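Local structure of stiv-a81 (Sulfolobus Turreted Icosahedral Virus, 3RKL) at the interface of chains A and B and the interface of chains A and C. The protein is of unknown function but folds as a small hyperthermophilic viral protein of strands and paired helices, which probably build a 4-helix bundle with another copy. Coordinates in Å, arbitrary orientation; residue numbers count along the deposited sequence, not the author numbering. Chains: chain A/B/C, Stiv-a81.

Contacts 1 and 2 join chain A to two different copies of the same protein, and their centres of C-alpha atoms lie about 33 Å apart. They share no residue. Contact 2 pairs the N-terminal strands 3-9 of chains A and C through backbone bonds, whereas contact 1 is made by side chains: the end of helix 25-46 and the following loop of chain A meet helices 25-46 and 55-80 of chain B. Each belongs to a two-fold symmetric interface, so one subunit is held at two separate places, which may allow pairs to combine into the eight-copy deposited assembly.

Contact 1: the interface of chains A and B. Residues chain A 46, 49-50, 54; chain B 35, 60, 64.
B:Tyr64 reaches from helix 55-80 of chain B to A:Glu50, in the loop after helix 25-46 of chain A, and its phenol hydroxyl supplies a polar bond across the patch. The OH atom of B:Tyr64 donates to the carboxylate oxygen OE2 of A:Glu50 at 2.6 Å. The two side chains come from opposite directions, with the carboxylate turned 31° from the ring. OE2 lies in the ring plane at its edge and is met on its anti side, with the hydroxyl 18° out of the carboxylate plane. In A:Glu50 the CG stands beside the backbone N (chi1 -55°) and the chain is extended beyond it, which carries the carboxylate out to the tyrosine. A charged carboxylate would probably strengthen this short bond, which probably helps to fix the outer end of the ring.

Apolar contacts flank the bond. One methyl of A:Leu46, CD2, lies over one face of the B:Tyr64 ring, off centre towards the hydroxyl end, 3.6 Å from CZ, while its other branch, CD1, is turned towards CD1 of B:Leu60 at 4.2 Å. The leucine thus divides its branches between two residues of helix 55-80. The same CD2 methyl also meets the CG2 branch of B:Ile35 at 3.9 Å. The longer branch of that isoleucine runs on to A:Tyr49, its CD1 lying 4.0 Å from ring carbon CD2; the two side chains approach at a slant.

B:Leu60 likewise splits its methyls: CD1 is turned to A:Leu46 and CD2 to the carboxylate of A:Glu50, 4.1 Å from OE2. The nearby side chain of A:Asp54 is poorly ordered and adds little firm detail.

By joining a helix end and its loop to two helices of another subunit, this patch and its symmetry twin fasten chains A and B together, although the structure alone does not show that this pairing is the biological one.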
loop_
_atom_site.group_PDB
_atom_site.type_symbol
_atom_site.label_atom_id
_atom_site.label_comp_id
_atom_site.label_asym_id
_atom_site.label_seq_id
_atom_site.Cartn_x
_atom_site.Cartn_y
_atom_site.Cartn_z
ATOM N N LEU A 46 -19.914 -1.401 2.209
ATOM C CA LEU A 46 -21.226 -0.990 2.733
ATOM C C LEU A 46 -22.253 -2.098 2.548
ATOM O O LEU A 46 -23.179 -2.245 3.352
ATOM C CB LEU A 46 -21.725 0.289 2.067
ATOM C CG LEU A 46 -21.043 1.583 2.500
ATOM C CD1 LEU A 46 -21.466 2.717 1.590
ATOM C CD2 LEU A 46 -21.376 1.904 3.948
ATOM N N TYR A 49 -23.471 -4.498 5.337
ATOM C CA TYR A 49 -24.437 -4.009 6.329
ATOM C C TYR A 49 -25.719 -3.452 5.737
ATOM O O TYR A 49 -26.751 -3.425 6.409
ATOM C CB TYR A 49 -23.779 -2.953 7.212
ATOM C CG TYR A 49 -22.656 -3.533 8.038
ATOM C CD1 TYR A 49 -22.929 -4.345 9.130
ATOM C CD2 TYR A 49 -21.324 -3.298 7.712
ATOM C CE1 TYR A 49 -21.916 -4.896 9.883
ATOM C CE2 TYR A 49 -20.296 -3.848 8.464
ATOM C CZ TYR A 49 -20.606 -4.647 9.550
ATOM O OH TYR A 49 -19.620 -5.204 10.302
ATOM N N GLU A 50 -25.668 -3.017 4.485
ATOM C CA GLU A 50 -26.822 -2.371 3.871
ATOM C C GLU A 50 -27.447 -3.249 2.805
ATOM O O GLU A 50 -26.784 -3.640 1.856
ATOM C CB GLU A 50 -26.408 -1.041 3.258
ATOM C CG GLU A 50 -25.732 -0.118 4.251
ATOM C CD GLU A 50 -25.748 1.334 3.821
ATOM O OE1 GLU A 50 -26.139 1.621 2.669
ATOM O OE2 GLU A 50 -25.374 2.194 4.647
ATOM N N ASP A 54 -26.828 3.300 -1.115
ATOM C CA ASP A 54 -27.387 4.516 -1.744
ATOM C C ASP A 54 -27.093 4.595 -3.241
ATOM O O ASP A 54 -25.942 4.430 -3.672
ATOM C CB ASP A 54 -26.854 5.779 -1.069
ATOM C CG ASP A 54 -27.512 6.058 0.276
ATOM O OD1 ASP A 54 -28.600 5.505 0.558
ATOM O OD2 ASP A 54 -26.928 6.842 1.054
ATOM N N ILE B 35 -14.846 1.342 7.026
ATOM C CA ILE B 35 -15.820 2.128 6.269
ATOM C C ILE B 35 -15.645 3.641 6.484
ATOM O O ILE B 35 -15.651 4.415 5.522
ATOM C CB ILE B 35 -17.264 1.674 6.587
ATOM C CG1 ILE B 35 -17.559 0.307 5.953
ATOM C CG2 ILE B 35 -18.286 2.732 6.129
ATOM C CD1 ILE B 35 -18.758 -0.435 6.568
ATOM N N LEU B 60 -23.130 9.753 5.270
ATOM C CA LEU B 60 -22.729 8.373 5.512
ATOM C C LEU B 60 -21.592 8.337 6.512
ATOM O O LEU B 60 -21.587 7.497 7.413
ATOM C CB LEU B 60 -22.267 7.666 4.219
ATOM C CG LEU B 60 -23.340 7.144 3.278
ATOM C CD1 LEU B 60 -22.732 6.706 1.939
ATOM C CD2 LEU B 60 -24.105 6.010 3.928
ATOM N N TYR B 64 -21.894 6.282 9.997
ATOM C CA TYR B 64 -20.980 5.185 10.350
ATOM C C TYR B 64 -20.046 5.504 11.532
ATOM O O TYR B 64 -19.706 4.606 12.307
ATOM C CB TYR B 64 -20.279 4.630 9.099
ATOM C CG TYR B 64 -21.216 3.683 8.370
ATOM C CD1 TYR B 64 -21.181 2.310 8.613
ATOM C CD2 TYR B 64 -22.207 4.161 7.529
ATOM C CE1 TYR B 64 -22.061 1.460 8.017
ATOM C CE2 TYR B 64 -23.109 3.293 6.917
ATOM C CZ TYR B 64 -23.028 1.954 7.172
ATOM O OH TYR B 64 -23.916 1.104 6.562
#

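Contact 2: the interface of chains A and C. Residues chain A 4-7; chain C 2-4.
Two backbone hydrogen bonds tie A:Ile6 to C:Ile4, each residue acting as donor and acceptor towards the other. The amide N of A:Ile6 gives its hydrogen to the carbonyl O of C:Ile4 at 3.0 Å, and the amide N of C:Ile4 returns a bond to the carbonyl O of A:Ile6, also at 3.0 Å. This closed pair is typical of an antiparallel bridge, and the pairing continues in a second antiparallel bridge between A:Asn7 and C:Lys3. Peptide groups carry this recognition, so this part of the pairing probably depends little on side-chain identity.

Side chains pack on both faces of the joined strands. On one face, A:Ile6 and C:Ile4 stand beside each other with their CB atoms 4.1 Å apart. The two isoleucines thus share this face, opposite the one that carries A:Thr5, A:Asn7 and C:Lys3.

On that other face, the methyl CG2 of A:Thr5 presses against the aliphatic stem of C:Lys3. It lies 3.4 Å from CG, a tight contact, and 3.6 Å from CD. The lysine CG is anti to the backbone N (chi1 -172°), which brings its first carbons against the threonine methyl. The side chain of A:Asn7 runs alongside that of C:Lys3, pointing the same way, with OD1 4.2 Å from the lysine CG. Next to it, the carbonyl O of C:Ser2 approaches CA of A:Asn7 at 3.7 Å.

The patch lies on the N-terminal strand 3-9 of each subunit, ahead of strands 12-15 and 18-21 and the two long helices, with its isoleucine face turned towards the helices. Its two-fold twin extends the antiparallel pairing, which would join the sheets of chains A and C if this pairing holds outside the crystal.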
loop_
_atom_site.group_PDB
_atom_site.type_symbol
_atom_site.label_atom_id
_atom_site.label_comp_id
_atom_site.label_asym_id
_atom_site.label_seq_id
_atom_site.Cartn_x
_atom_site.Cartn_y
_atom_site.Cartn_z
ATOM N N ILE A 4 -24.128 3.562 -24.853
ATOM C CA ILE A 4 -23.659 4.689 -24.052
ATOM C C ILE A 4 -22.959 5.697 -24.953
ATOM O O ILE A 4 -22.052 5.340 -25.706
ATOM C CB ILE A 4 -22.635 4.243 -22.979
ATOM C CG1 ILE A 4 -23.264 3.253 -22.004
ATOM C CG2 ILE A 4 -22.105 5.443 -22.219
ATOM C CD1 ILE A 4 -22.234 2.514 -21.148
ATOM N N THR A 5 -23.363 6.960 -24.866
ATOM C CA THR A 5 -22.733 8.013 -25.667
ATOM C C THR A 5 -22.052 9.049 -24.782
ATOM O O THR A 5 -22.666 9.606 -23.869
ATOM C CB THR A 5 -23.749 8.714 -26.570
ATOM O OG1 THR A 5 -24.367 7.739 -27.409
ATOM C CG2 THR A 5 -23.067 9.757 -27.434
ATOM N N ILE A 6 -20.775 9.287 -25.064
ATOM C CA ILE A 6 -19.971 10.261 -24.334
ATOM C C ILE A 6 -19.590 11.374 -25.285
ATOM O O ILE A 6 -18.943 11.132 -26.305
ATOM C CB ILE A 6 -18.675 9.638 -23.786
ATOM C CG1 ILE A 6 -18.971 8.348 -23.026
ATOM C CG2 ILE A 6 -17.947 10.635 -22.879
ATOM C CD1 ILE A 6 -17.726 7.563 -22.633
ATOM N N ASN A 7 -19.983 12.597 -24.948
ATOM C CA ASN A 7 -19.680 13.750 -25.787
ATOM C C ASN A 7 -18.459 14.475 -25.262
ATOM O O ASN A 7 -18.307 14.679 -24.056
ATOM C CB ASN A 7 -20.876 14.686 -25.872
ATOM C CG ASN A 7 -21.983 14.119 -26.736
ATOM O OD1 ASN A 7 -21.829 13.973 -27.952
ATOM N ND2 ASN A 7 -23.101 13.774 -26.108
ATOM N N SER C 2 -16.546 15.760 -30.488
ATOM C CA SER C 2 -16.471 14.340 -30.928
ATOM C C SER C 2 -17.334 13.455 -30.030
ATOM O O SER C 2 -17.838 13.896 -28.998
ATOM C CB SER C 2 -15.022 13.855 -30.916
ATOM O OG SER C 2 -14.478 13.900 -29.608
ATOM N N LYS C 3 -17.495 12.200 -30.434
ATOM C CA LYS C 3 -18.394 11.287 -29.747
ATOM C C LYS C 3 -17.765 9.909 -29.607
ATOM O O LYS C 3 -17.218 9.370 -30.572
ATOM C CB LYS C 3 -19.698 11.187 -30.536
ATOM C CG LYS C 3 -20.816 10.421 -29.862
ATOM C CD LYS C 3 -21.891 10.003 -30.875
ATOM C CE LYS C 3 -22.614 11.197 -31.481
ATOM N NZ LYS C 3 -23.643 10.784 -32.481
ATOM N N ILE C 4 -17.847 9.354 -28.399
ATOM C CA ILE C 4 -17.474 7.968 -28.132
ATOM C C ILE C 4 -18.731 7.132 -27.938
ATOM O O ILE C 4 -19.593 7.474 -27.127
ATOM C CB ILE C 4 -16.632 7.840 -26.838
ATOM C CG1 ILE C 4 -15.328 8.622 -26.957
ATOM C CG2 ILE C 4 -16.330 6.385 -26.542
ATOM C CD1 ILE C 4 -14.625 8.828 -25.614
#